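Local coordinates for Nop domain-containing protein (Archaeoglobus fulgidus, PDB 1NT2) that partners fibrillarin in the archaeal box C/D sRNP core and, as a Nop-family protein, probably binds the guide RNA, at residues M219-A230 with L244-L255. Residues are numbered along the deposited sequence; the frame is centred on the assembly and turned at random.
Sequences MARFLAAKLAIA and LYESIRRRYEEL
F222 and I248 meet in an antiparallel contact within the helical hairpin made by the last two helices of the modelled chain, 217-236 and 243-254, both in the Nop family region. The axes of the paired segments run at 173° to each other, 10.2 Å apart, and the seam is mainly apolar. I248 packs knobs-into-holes among M219, F222, L223 and K226, and its beta-branched shape suits this, because the two arms reach different neighbours. CG2 meets the thioether methyl of M219 and CD1 of L223, while CD1 of I248 lies 3.5 Å from CB of K226.

F222, with CG anti to the backbone N (chi1 -174°), carries its broad ring across to the partner helix. There the aliphatic part of R251 lies over one face: CG of R251 stands 3.6 Å from the ring centroid, a CH-pi contact almost on the ring normal. K226 CG rests on the opposite face, toward the rim, so methylenes of two long side chains sandwich the ring. The R251 guanidinium stays beside F222, its plane turned 34° from the ring, while K226 NZ makes a long, weak ion pair with E29. R251 suits this partly exposed margin, its guanidinium forming a salt bridge with E254, in which the NH1 hydrogen bond to OE1 is weak. With F222 replaced by an alanine, the seam would probably gain a gap and the R251 methylenes lose the aromatic face they lie on.

At one end of the seam flexible M219 bends to set SD 3.8 Å from CD1 of L255 and near the edge of the Y252 ring, whose hydroxyl is hydrogen-bonded to T210. At the other, small A230 lets L244 come close, and both touch N141 of helix 140-146, one of several helices that pack against the hairpin. There CD1 of L244 lies 3.6 Å from CB of A230, while CD2 of L244 reaches CG2 of I229 at 4.0 Å.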
loop_
_atom_site.group_PDB
_atom_site.type_symbol
_atom_site.label_atom_id
_atom_site.label_comp_id
_atom_site.label_asym_id
_atom_site.label_seq_id
_atom_site.Cartn_x
_atom_site.Cartn_y
_atom_site.Cartn_z
ATOM N N MET B 219 1.166 -22.009 -27.813
ATOM C CA MET B 219 2.550 -22.289 -27.457
ATOM C C MET B 219 2.617 -22.339 -25.934
ATOM O O MET B 219 3.251 -23.221 -25.345
ATOM C CB MET B 219 3.472 -21.187 -27.980
ATOM C CG MET B 219 4.952 -21.408 -27.701
ATOM S SD MET B 219 5.564 -22.916 -28.447
ATOM C CE MET B 219 6.172 -23.769 -27.047
ATOM N N ALA B 220 1.957 -21.379 -25.298
ATOM C CA ALA B 220 1.935 -21.323 -23.849
ATOM C C ALA B 220 1.444 -22.677 -23.350
ATOM O O ALA B 220 2.119 -23.347 -22.566
ATOM C CB ALA B 220 1.000 -20.214 -23.388
ATOM N N ARG B 221 0.274 -23.082 -23.834
ATOM C CA ARG B 221 -0.330 -24.349 -23.448
ATOM C C ARG B 221 0.650 -25.516 -23.482
ATOM O O ARG B 221 0.648 -26.355 -22.577
ATOM C CB ARG B 221 -1.510 -24.661 -24.359
ATOM C CG ARG B 221 -2.723 -23.762 -24.169
ATOM C CD ARG B 221 -3.700 -23.971 -25.326
ATOM N NE ARG B 221 -3.834 -25.391 -25.653
ATOM C CZ ARG B 221 -4.206 -25.859 -26.840
ATOM N NH1 ARG B 221 -4.487 -25.014 -27.826
ATOM N NH2 ARG B 221 -4.287 -27.172 -27.045
ATOM N N PHE B 222 1.477 -25.575 -24.526
ATOM C CA PHE B 222 2.454 -26.655 -24.644
ATOM C C PHE B 222 3.607 -26.415 -23.683
ATOM O O PHE B 222 4.072 -27.336 -23.012
ATOM C CB PHE B 222 3.004 -26.760 -26.070
ATOM C CG PHE B 222 3.910 -27.959 -26.286
ATOM C CD1 PHE B 222 3.377 -29.235 -26.452
ATOM C CD2 PHE B 222 5.302 -27.816 -26.283
ATOM C CE1 PHE B 222 4.213 -30.347 -26.609
ATOM C CE2 PHE B 222 6.145 -28.926 -26.439
ATOM C CZ PHE B 222 5.600 -30.189 -26.601
ATOM N N LEU B 223 4.068 -25.170 -23.622
ATOM C CA LEU B 223 5.170 -24.808 -22.736
ATOM C C LEU B 223 4.769 -25.074 -21.287
ATOM O O LEU B 223 5.516 -25.670 -20.516
ATOM C CB LEU B 223 5.525 -23.325 -22.918
ATOM C CG LEU B 223 6.709 -22.806 -22.095
ATOM C CD1 LEU B 223 7.958 -23.617 -22.419
ATOM C CD2 LEU B 223 6.930 -21.327 -22.389
ATOM N N ALA B 224 3.572 -24.631 -20.933
ATOM C CA ALA B 224 3.058 -24.811 -19.593
ATOM C C ALA B 224 2.953 -26.297 -19.268
ATOM O O ALA B 224 3.378 -26.746 -18.194
ATOM C CB ALA B 224 1.689 -24.139 -19.474
ATOM N N ALA B 225 2.384 -27.055 -20.203
ATOM C CA ALA B 225 2.211 -28.496 -20.035
ATOM C C ALA B 225 3.547 -29.154 -19.725
ATOM O O ALA B 225 3.718 -29.819 -18.699
ATOM C CB ALA B 225 1.617 -29.098 -21.295
ATOM N N LYS B 226 4.499 -28.965 -20.624
ATOM C CA LYS B 226 5.815 -29.534 -20.427
ATOM C C LYS B 226 6.536 -28.892 -19.226
ATOM O O LYS B 226 7.394 -29.528 -18.610
ATOM C CB LYS B 226 6.647 -29.387 -21.714
ATOM C CG LYS B 226 6.086 -30.166 -22.919
ATOM C CD LYS B 226 6.224 -31.682 -22.754
ATOM C CE LYS B 226 5.408 -32.458 -23.790
ATOM N NZ LYS B 226 3.920 -32.389 -23.575
ATOM N N LEU B 227 6.194 -27.653 -18.869
ATOM C CA LEU B 227 6.877 -27.025 -17.735
ATOM C C LEU B 227 6.489 -27.718 -16.445
ATOM O O LEU B 227 7.347 -28.011 -15.609
ATOM C CB LEU B 227 6.554 -25.530 -17.632
ATOM C CG LEU B 227 7.649 -24.745 -16.891
ATOM C CD1 LEU B 227 8.975 -24.890 -17.629
ATOM C CD2 LEU B 227 7.276 -23.291 -16.797
ATOM N N ALA B 228 5.194 -27.981 -16.292
ATOM C CA ALA B 228 4.696 -28.665 -15.107
ATOM C C ALA B 228 5.457 -29.980 -14.948
ATOM O O ALA B 228 5.754 -30.389 -13.822
ATOM C CB ALA B 228 3.201 -28.928 -15.234
ATOM N N ILE B 229 5.779 -30.629 -16.072
ATOM C CA ILE B 229 6.531 -31.889 -16.052
ATOM C C ILE B 229 7.951 -31.650 -15.558
ATOM O O ILE B 229 8.463 -32.400 -14.724
ATOM C CB ILE B 229 6.625 -32.540 -17.450
ATOM C CG1 ILE B 229 5.275 -33.135 -17.860
ATOM C CG2 ILE B 229 7.681 -33.639 -17.424
ATOM C CD1 ILE B 229 4.836 -34.334 -16.990
ATOM N N ALA B 230 8.586 -30.609 -16.095
ATOM C CA ALA B 230 9.943 -30.230 -15.708
ATOM C C ALA B 230 9.967 -30.064 -14.191
ATOM O O ALA B 230 10.852 -30.568 -13.500
ATOM C CB ALA B 230 10.315 -28.921 -16.375
ATOM N N LEU B 244 12.918 -32.565 -22.561
ATOM C CA LEU B 244 12.050 -31.437 -22.279
ATOM C C LEU B 244 12.265 -30.289 -23.249
ATOM O O LEU B 244 11.411 -30.022 -24.092
ATOM C CB LEU B 244 12.287 -30.952 -20.854
ATOM C CG LEU B 244 11.698 -31.864 -19.783
ATOM C CD1 LEU B 244 12.083 -31.370 -18.396
ATOM C CD2 LEU B 244 10.189 -31.888 -19.946
ATOM N N TYR B 245 13.405 -29.610 -23.130
ATOM C CA TYR B 245 13.701 -28.482 -24.005
ATOM C C TYR B 245 13.543 -28.903 -25.448
ATOM O O TYR B 245 13.076 -28.133 -26.284
ATOM C CB TYR B 245 15.124 -27.968 -23.796
ATOM C CG TYR B 245 15.412 -26.738 -24.622
ATOM C CD1 TYR B 245 14.952 -25.483 -24.223
ATOM C CD2 TYR B 245 16.076 -26.838 -25.840
ATOM C CE1 TYR B 245 15.140 -24.363 -25.022
ATOM C CE2 TYR B 245 16.268 -25.730 -26.648
ATOM C CZ TYR B 245 15.800 -24.495 -26.238
ATOM O OH TYR B 245 15.983 -23.395 -27.048
ATOM N N GLU B 246 13.942 -30.133 -25.732
ATOM C CA GLU B 246 13.837 -30.666 -27.077
ATOM C C GLU B 246 12.423 -30.436 -27.613
ATOM O O GLU B 246 12.214 -29.662 -28.555
ATOM C CB GLU B 246 14.156 -32.166 -27.072
ATOM C CG GLU B 246 14.273 -32.759 -28.461
ATOM C CD GLU B 246 15.191 -31.937 -29.361
ATOM O OE1 GLU B 246 16.407 -31.870 -29.061
ATOM O OE2 GLU B 246 14.698 -31.351 -30.358
ATOM N N SER B 247 11.459 -31.106 -26.992
ATOM C CA SER B 247 10.058 -31.006 -27.384
ATOM C C SER B 247 9.604 -29.574 -27.647
ATOM O O SER B 247 8.890 -29.313 -28.612
ATOM C CB SER B 247 9.174 -31.610 -26.294
ATOM O OG SER B 247 9.296 -30.880 -25.086
ATOM N N ILE B 248 10.031 -28.658 -26.784
ATOM C CA ILE B 248 9.655 -27.254 -26.881
ATOM C C ILE B 248 10.176 -26.544 -28.129
ATOM O O ILE B 248 9.421 -25.859 -28.816
ATOM C CB ILE B 248 10.129 -26.484 -25.644
ATOM C CG1 ILE B 248 9.792 -27.274 -24.372
ATOM C CG2 ILE B 248 9.463 -25.125 -25.602
ATOM C CD1 ILE B 248 8.309 -27.543 -24.165
ATOM N N ARG B 249 11.466 -26.696 -28.411
ATOM C CA ARG B 249 12.074 -26.074 -29.587
ATOM C C ARG B 249 11.420 -26.629 -30.838
ATOM O O ARG B 249 11.098 -25.894 -31.763
ATOM C CB ARG B 249 13.578 -26.370 -29.635
ATOM C CG ARG B 249 14.292 -25.905 -30.908
ATOM C CD ARG B 249 14.372 -24.386 -30.989
ATOM N NE ARG B 249 15.055 -23.920 -32.197
ATOM C CZ ARG B 249 15.238 -22.638 -32.509
ATOM N NH1 ARG B 249 14.789 -21.682 -31.703
ATOM N NH2 ARG B 249 15.867 -22.311 -33.632
ATOM N N ARG B 250 11.239 -27.943 -30.856
ATOM C CA ARG B 250 10.622 -28.621 -31.982
ATOM C C ARG B 250 9.208 -28.083 -32.217
ATOM O O ARG B 250 8.896 -27.583 -33.297
ATOM C CB ARG B 250 10.562 -30.121 -31.701
ATOM C CG ARG B 250 10.080 -30.966 -32.865
ATOM C CD ARG B 250 9.795 -32.387 -32.412
ATOM N NE ARG B 250 10.853 -32.922 -31.554
ATOM C CZ ARG B 250 12.088 -33.209 -31.958
ATOM N NH1 ARG B 250 12.450 -33.016 -33.220
ATOM N NH2 ARG B 250 12.965 -33.704 -31.094
ATOM N N ARG B 251 8.362 -28.188 -31.194
ATOM C CA ARG B 251 6.976 -27.724 -31.271
ATOM C C ARG B 251 6.959 -26.260 -31.683
ATOM O O ARG B 251 5.983 -25.763 -32.242
ATOM C CB ARG B 251 6.297 -27.898 -29.905
ATOM C CG ARG B 251 4.768 -27.952 -29.919
ATOM C CD ARG B 251 4.140 -26.595 -30.201
ATOM N NE ARG B 251 2.688 -26.587 -30.005
ATOM C CZ ARG B 251 1.838 -27.405 -30.617
ATOM N NH1 ARG B 251 2.283 -28.314 -31.472
ATOM N NH2 ARG B 251 0.537 -27.303 -30.384
ATOM N N TYR B 252 8.059 -25.576 -31.403
ATOM C CA TYR B 252 8.197 -24.170 -31.735
ATOM C C TYR B 252 8.363 -24.006 -33.241
ATOM O O TYR B 252 7.686 -23.185 -33.861
ATOM C CB TYR B 252 9.406 -23.592 -31.008
ATOM C CG TYR B 252 9.689 -22.145 -31.309
ATOM C CD1 TYR B 252 8.788 -21.147 -30.954
ATOM C CD2 TYR B 252 10.883 -21.770 -31.913
ATOM C CE1 TYR B 252 9.077 -19.807 -31.189
ATOM C CE2 TYR B 252 11.178 -20.437 -32.148
ATOM C CZ TYR B 252 10.275 -19.462 -31.783
ATOM O OH TYR B 252 10.583 -18.141 -31.999
ATOM N N GLU B 253 9.266 -24.783 -33.828
ATOM C CA GLU B 253 9.488 -24.715 -35.266
ATOM C C GLU B 253 8.148 -24.993 -35.929
ATOM O O GLU B 253 7.681 -24.226 -36.773
ATOM C CB GLU B 253 10.515 -25.765 -35.705
ATOM C CG GLU B 253 11.719 -25.199 -36.457
ATOM C CD GLU B 253 12.496 -24.172 -35.642
ATOM O OE1 GLU B 253 12.888 -24.495 -34.499
ATOM O OE2 GLU B 253 12.713 -23.046 -36.144
ATOM N N GLU B 254 7.525 -26.090 -35.511
ATOM C CA GLU B 254 6.236 -26.497 -36.047
ATOM C C GLU B 254 5.313 -25.299 -36.223
ATOM O O GLU B 254 4.469 -25.289 -37.118
ATOM C CB GLU B 254 5.582 -27.543 -35.127
ATOM C CG GLU B 254 6.455 -28.781 -34.874
ATOM C CD GLU B 254 5.754 -29.870 -34.064
ATOM O OE1 GLU B 254 5.084 -29.543 -33.059
ATOM O OE2 GLU B 254 5.889 -31.063 -34.419
ATOM N N LEU B 255 5.479 -24.284 -35.381
ATOM C CA LEU B 255 4.641 -23.100 -35.480
ATOM C C LEU B 255 5.054 -22.184 -36.625
ATOM O O LEU B 255 5.925 -21.314 -36.496
ATOM C CB LEU B 255 4.621 -22.339 -34.154
ATOM C CG LEU B 255 3.948 -23.072 -32.981
ATOM C CD1 LEU B 255 3.925 -22.168 -31.766
ATOM C CD2 LEU B 255 2.531 -23.470 -33.335
#